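Local coordinates for UPF0255 protein frsA (Vibrio vulnificus, PDB 4I4C) that probably hydrolyses carboxylic esters as a serine esterase of the alpha/beta-hydrolase clan, at residues T27-S33 against S327-Y332. Residues are numbered along the deposited sequence.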
ATOM      1  N   THR A  27      -3.750  19.366   5.856  1.00 25.55           N
ATOM      2  CA  THR A  27      -4.630  19.537   4.718  1.00 24.43           C
ATOM      3  C   THR A  27      -5.565  20.701   4.968  1.00 18.95           C
ATOM      4  O   THR A  27      -6.173  20.803   6.038  1.00 21.99           O
ATOM      5  CB  THR A  27      -5.432  18.258   4.467  1.00 16.92           C
ATOM      6  OG1 THR A  27      -4.525  17.151   4.366  1.00 20.65           O
ATOM      7  CG2 THR A  27      -6.257  18.361   3.186  1.00 15.55           C
ATOM      8  N   GLN A  28      -5.668  21.578   3.975  1.00 19.80           N
ATOM      9  CA  GLN A  28      -6.530  22.750   4.062  1.00 23.03           C
ATOM     10  C   GLN A  28      -7.900  22.418   3.492  1.00 25.73           C
ATOM     11  O   GLN A  28      -8.014  21.888   2.384  1.00 25.24           O
ATOM     12  CB  GLN A  28      -5.918  23.916   3.287  1.00 23.38           C
ATOM     13  CG  GLN A  28      -4.586  24.391   3.841  1.00 40.26           C
ATOM     14  CD  GLN A  28      -4.743  25.112   5.169  1.00 41.77           C
ATOM     15  OE1 GLN A  28      -5.162  26.270   5.214  1.00 46.37           O
ATOM     16  NE2 GLN A  28      -4.424  24.421   6.259  1.00 29.51           N
ATOM     17  N   TYR A  29      -8.941  22.718   4.259  1.00 18.73           N
ATOM     18  CA  TYR A  29     -10.308  22.481   3.813  1.00 27.60           C
ATOM     19  C   TYR A  29     -11.077  23.794   3.753  1.00 26.28           C
ATOM     20  O   TYR A  29     -10.859  24.688   4.572  1.00 26.28           O
ATOM     21  CB  TYR A  29     -11.024  21.521   4.766  1.00 25.27           C
ATOM     22  CG  TYR A  29     -10.569  20.083   4.662  1.00 17.03           C
ATOM     23  CD1 TYR A  29      -9.479  19.613   5.399  1.00 16.77           C
ATOM     24  CD2 TYR A  29     -11.235  19.192   3.825  1.00 16.84           C
ATOM     25  CE1 TYR A  29      -9.070  18.278   5.299  1.00 23.43           C
ATOM     26  CE2 TYR A  29     -10.841  17.886   3.713  1.00 19.62           C
ATOM     27  CZ  TYR A  29      -9.766  17.424   4.451  1.00 23.69           C
ATOM     28  OH  TYR A  29      -9.398  16.104   4.307  1.00 17.41           O
ATOM     29  N   MET A  30     -11.987  23.902   2.794  1.00 22.69           N
ATOM     30  CA  MET A  30     -12.888  25.048   2.736  1.00 24.64           C
ATOM     31  C   MET A  30     -13.732  25.042   4.006  1.00 26.87           C
ATOM     32  O   MET A  30     -14.007  23.974   4.548  1.00 21.15           O
ATOM     33  CB  MET A  30     -13.786  24.947   1.507  1.00 22.96           C
ATOM     34  CG  MET A  30     -13.049  25.021   0.166  1.00 32.87           C
ATOM     35  SD  MET A  30     -12.102  26.544  -0.065  1.00 47.00           S
ATOM     36  CE  MET A  30     -13.300  27.764   0.435  1.00 51.48           C
ATOM     37  N   PRO A  31     -14.125  26.232   4.496  1.00 28.80           N
ATOM     38  CA  PRO A  31     -14.888  26.308   5.749  1.00 31.16           C
ATOM     39  C   PRO A  31     -16.160  25.457   5.751  1.00 26.45           C
ATOM     40  O   PRO A  31     -16.463  24.870   6.789  1.00 22.69           O
ATOM     41  CB  PRO A  31     -15.210  27.803   5.870  1.00 32.21           C
ATOM     42  CG  PRO A  31     -14.021  28.470   5.189  1.00 32.20           C
ATOM     43  CD  PRO A  31     -13.779  27.574   3.987  1.00 33.84           C
ATOM     44  N   THR A  32     -16.870  25.361   4.627  1.00 27.60           N
ATOM     45  CA  THR A  32     -18.050  24.491   4.572  1.00 23.58           C
ATOM     46  C   THR A  32     -17.641  23.016   4.688  1.00 28.02           C
ATOM     47  O   THR A  32     -18.363  22.196   5.235  1.00 21.76           O
ATOM     48  CB  THR A  32     -18.890  24.712   3.303  1.00 31.11           C
ATOM     49  OG1 THR A  32     -18.050  24.597   2.146  1.00 34.40           O
ATOM     50  CG2 THR A  32     -19.540  26.094   3.339  1.00 26.32           C
ATOM     51  N   SER A  33     -16.458  22.688   4.190  1.00 23.41           N
ATOM     52  CA  SER A  33     -15.968  21.331   4.316  1.00 23.03           C
ATOM     53  C   SER A  33     -15.427  21.047   5.720  1.00 26.98           C
ATOM     54  O   SER A  33     -15.515  19.911   6.191  1.00 22.77           O
ATOM     55  CB  SER A  33     -14.931  21.027   3.231  1.00 23.09           C
ATOM     56  OG  SER A  33     -15.571  20.549   2.062  1.00 23.32           O
ATOM     57  N   SER A 327      -4.727  21.580  -3.335  1.00 33.91           N
ATOM     58  CA  SER A 327      -4.183  22.607  -2.458  1.00 31.15           C
ATOM     59  C   SER A 327      -5.145  22.831  -1.307  1.00 32.35           C
ATOM     60  O   SER A 327      -4.748  22.924  -0.151  1.00 26.08           O
ATOM     61  CB  SER A 327      -3.991  23.917  -3.226  1.00 35.55           C
ATOM     62  OG  SER A 327      -3.090  23.753  -4.310  1.00 48.85           O
ATOM     63  N   VAL A 328      -6.424  22.904  -1.637  1.00 28.82           N
ATOM     64  CA  VAL A 328      -7.445  23.118  -0.638  1.00 24.64           C
ATOM     65  C   VAL A 328      -8.601  22.233  -1.043  1.00 28.44           C
ATOM     66  O   VAL A 328      -8.855  22.038  -2.230  1.00 37.43           O
ATOM     67  CB  VAL A 328      -7.845  24.619  -0.533  1.00 36.18           C
ATOM     68  CG1 VAL A 328      -8.340  25.140  -1.862  1.00 40.43           C
ATOM     69  CG2 VAL A 328      -8.880  24.852   0.575  1.00 29.76           C
ATOM     70  N   VAL A 329      -9.287  21.667  -0.063  1.00 24.34           N
ATOM     71  CA  VAL A 329     -10.255  20.626  -0.364  1.00 20.99           C
ATOM     72  C   VAL A 329     -11.691  21.058  -0.203  1.00 26.34           C
ATOM     73  O   VAL A 329     -12.077  21.606   0.832  1.00 28.17           O
ATOM     74  CB  VAL A 329     -10.047  19.387   0.532  1.00 25.75           C
ATOM     75  CG1 VAL A 329     -10.973  18.245   0.094  1.00 25.43           C
ATOM     76  CG2 VAL A 329      -8.618  18.954   0.480  1.00 25.57           C
ATOM     77  N   ASP A 330     -12.475  20.800  -1.240  1.00 26.79           N
ATOM     78  CA  ASP A 330     -13.919  20.772  -1.124  1.00 25.65           C
ATOM     79  C   ASP A 330     -14.346  19.308  -1.168  1.00 24.73           C
ATOM     80  O   ASP A 330     -14.162  18.643  -2.175  1.00 23.01           O
ATOM     81  CB  ASP A 330     -14.570  21.549  -2.269  1.00 23.58           C
ATOM     82  CG  ASP A 330     -16.060  21.665  -2.097  1.00 29.50           C
ATOM     83  OD1 ASP A 330     -16.527  22.759  -1.721  1.00 29.20           O
ATOM     84  OD2 ASP A 330     -16.757  20.652  -2.320  1.00 26.04           O
ATOM     85  N   ILE A 331     -14.901  18.807  -0.069  1.00 23.34           N
ATOM     86  CA  ILE A 331     -15.245  17.388   0.038  1.00 22.27           C
ATOM     87  C   ILE A 331     -16.328  16.960  -0.949  1.00 23.60           C
ATOM     88  O   ILE A 331     -16.287  15.852  -1.489  1.00 23.84           O
ATOM     89  CB  ILE A 331     -15.667  17.018   1.483  1.00 18.87           C
ATOM     90  CG1 ILE A 331     -14.568  17.452   2.470  1.00 17.40           C
ATOM     91  CG2 ILE A 331     -15.968  15.541   1.593  1.00 19.19           C
ATOM     92  CD1 ILE A 331     -14.837  17.099   3.930  1.00 16.91           C
ATOM     93  N   TYR A 332     -17.297  17.835  -1.191  1.00 27.22           N
ATOM     94  CA  TYR A 332     -18.401  17.494  -2.079  1.00 30.00           C
ATOM     95  C   TYR A 332     -17.871  17.306  -3.494  1.00 30.77           C
ATOM     96  O   TYR A 332     -18.250  16.372  -4.190  1.00 31.08           O
ATOM     97  CB  TYR A 332     -19.484  18.576  -2.045  1.00 32.86           C
ATOM     98  CG  TYR A 332     -19.924  18.932  -0.645  1.00 37.69           C
ATOM     99  CD1 TYR A 332     -20.838  18.142   0.043  1.00 31.04           C
ATOM    100  CD2 TYR A 332     -19.409  20.053  -0.003  1.00 40.36           C
ATOM    101  CE1 TYR A 332     -21.235  18.463   1.330  1.00 36.56           C
ATOM    102  CE2 TYR A 332     -19.797  20.387   1.281  1.00 43.42           C
ATOM    103  CZ  TYR A 332     -20.710  19.588   1.946  1.00 43.93           C
ATOM    104  OH  TYR A 332     -21.090  19.931   3.228  1.00 47.57           O
TER
HETATM  105  O   HOH W   1      -4.100  20.914   1.401  1.00 33.44           O
HETATM  106  O   HOH W   2     -16.730  22.697   0.983  1.00 23.46           O
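Residues 27-33 and 327-332 run side by side in the same direction, and a very short parallel pairing joins them although nearly 300 residues separate them in the chain. Val329 supplies both backbone hydrogen bonds: its N donates to Gln28 O (2.8 Å), and its O accepts from Met30 N (3.0 Å, almost linear), so that Val329 faces Tyr29 in register, with CA atoms 4.6 Å apart. At the start of the pairing, water 1 replaces a direct bond, accepting from Gln28 N (3.1 Å) and donating to Ser327 O (2.6 Å). Both segments then turn into helices, with Met30 and Asp330 at the N-cap positions, and Ser33 OG accepts a hydrogen bond from Ile331 N (2.8 Å), tying one helix start to the other. Water 2 links Ser33 OG (2.7 Å), Thr32 OG1 (2.6 Å) and Asp330 OD1 (2.7 Å), while Asp330 OD2 caps Ser333 N. On one face the Tyr29 ring lies against Val329 (CD2 to CB, 3.5 Å) and reaches Ile331 (CE2 to CG1, 4.0 Å); on the more exposed other face Met30 SD touches Val328 CG2 at 3.7 Å. Helix 314-323 packs against Tyr29 and Val329, with Asp318 hydrogen-bonded to the Tyr29 hydroxyl, and Leu36 and Leu37 of helix 31-44 cover Ile331. The two-strand pairing, separate from the main mixed sheet, thus joins the N-terminal region to the segment between helices 314-323 and 331-337.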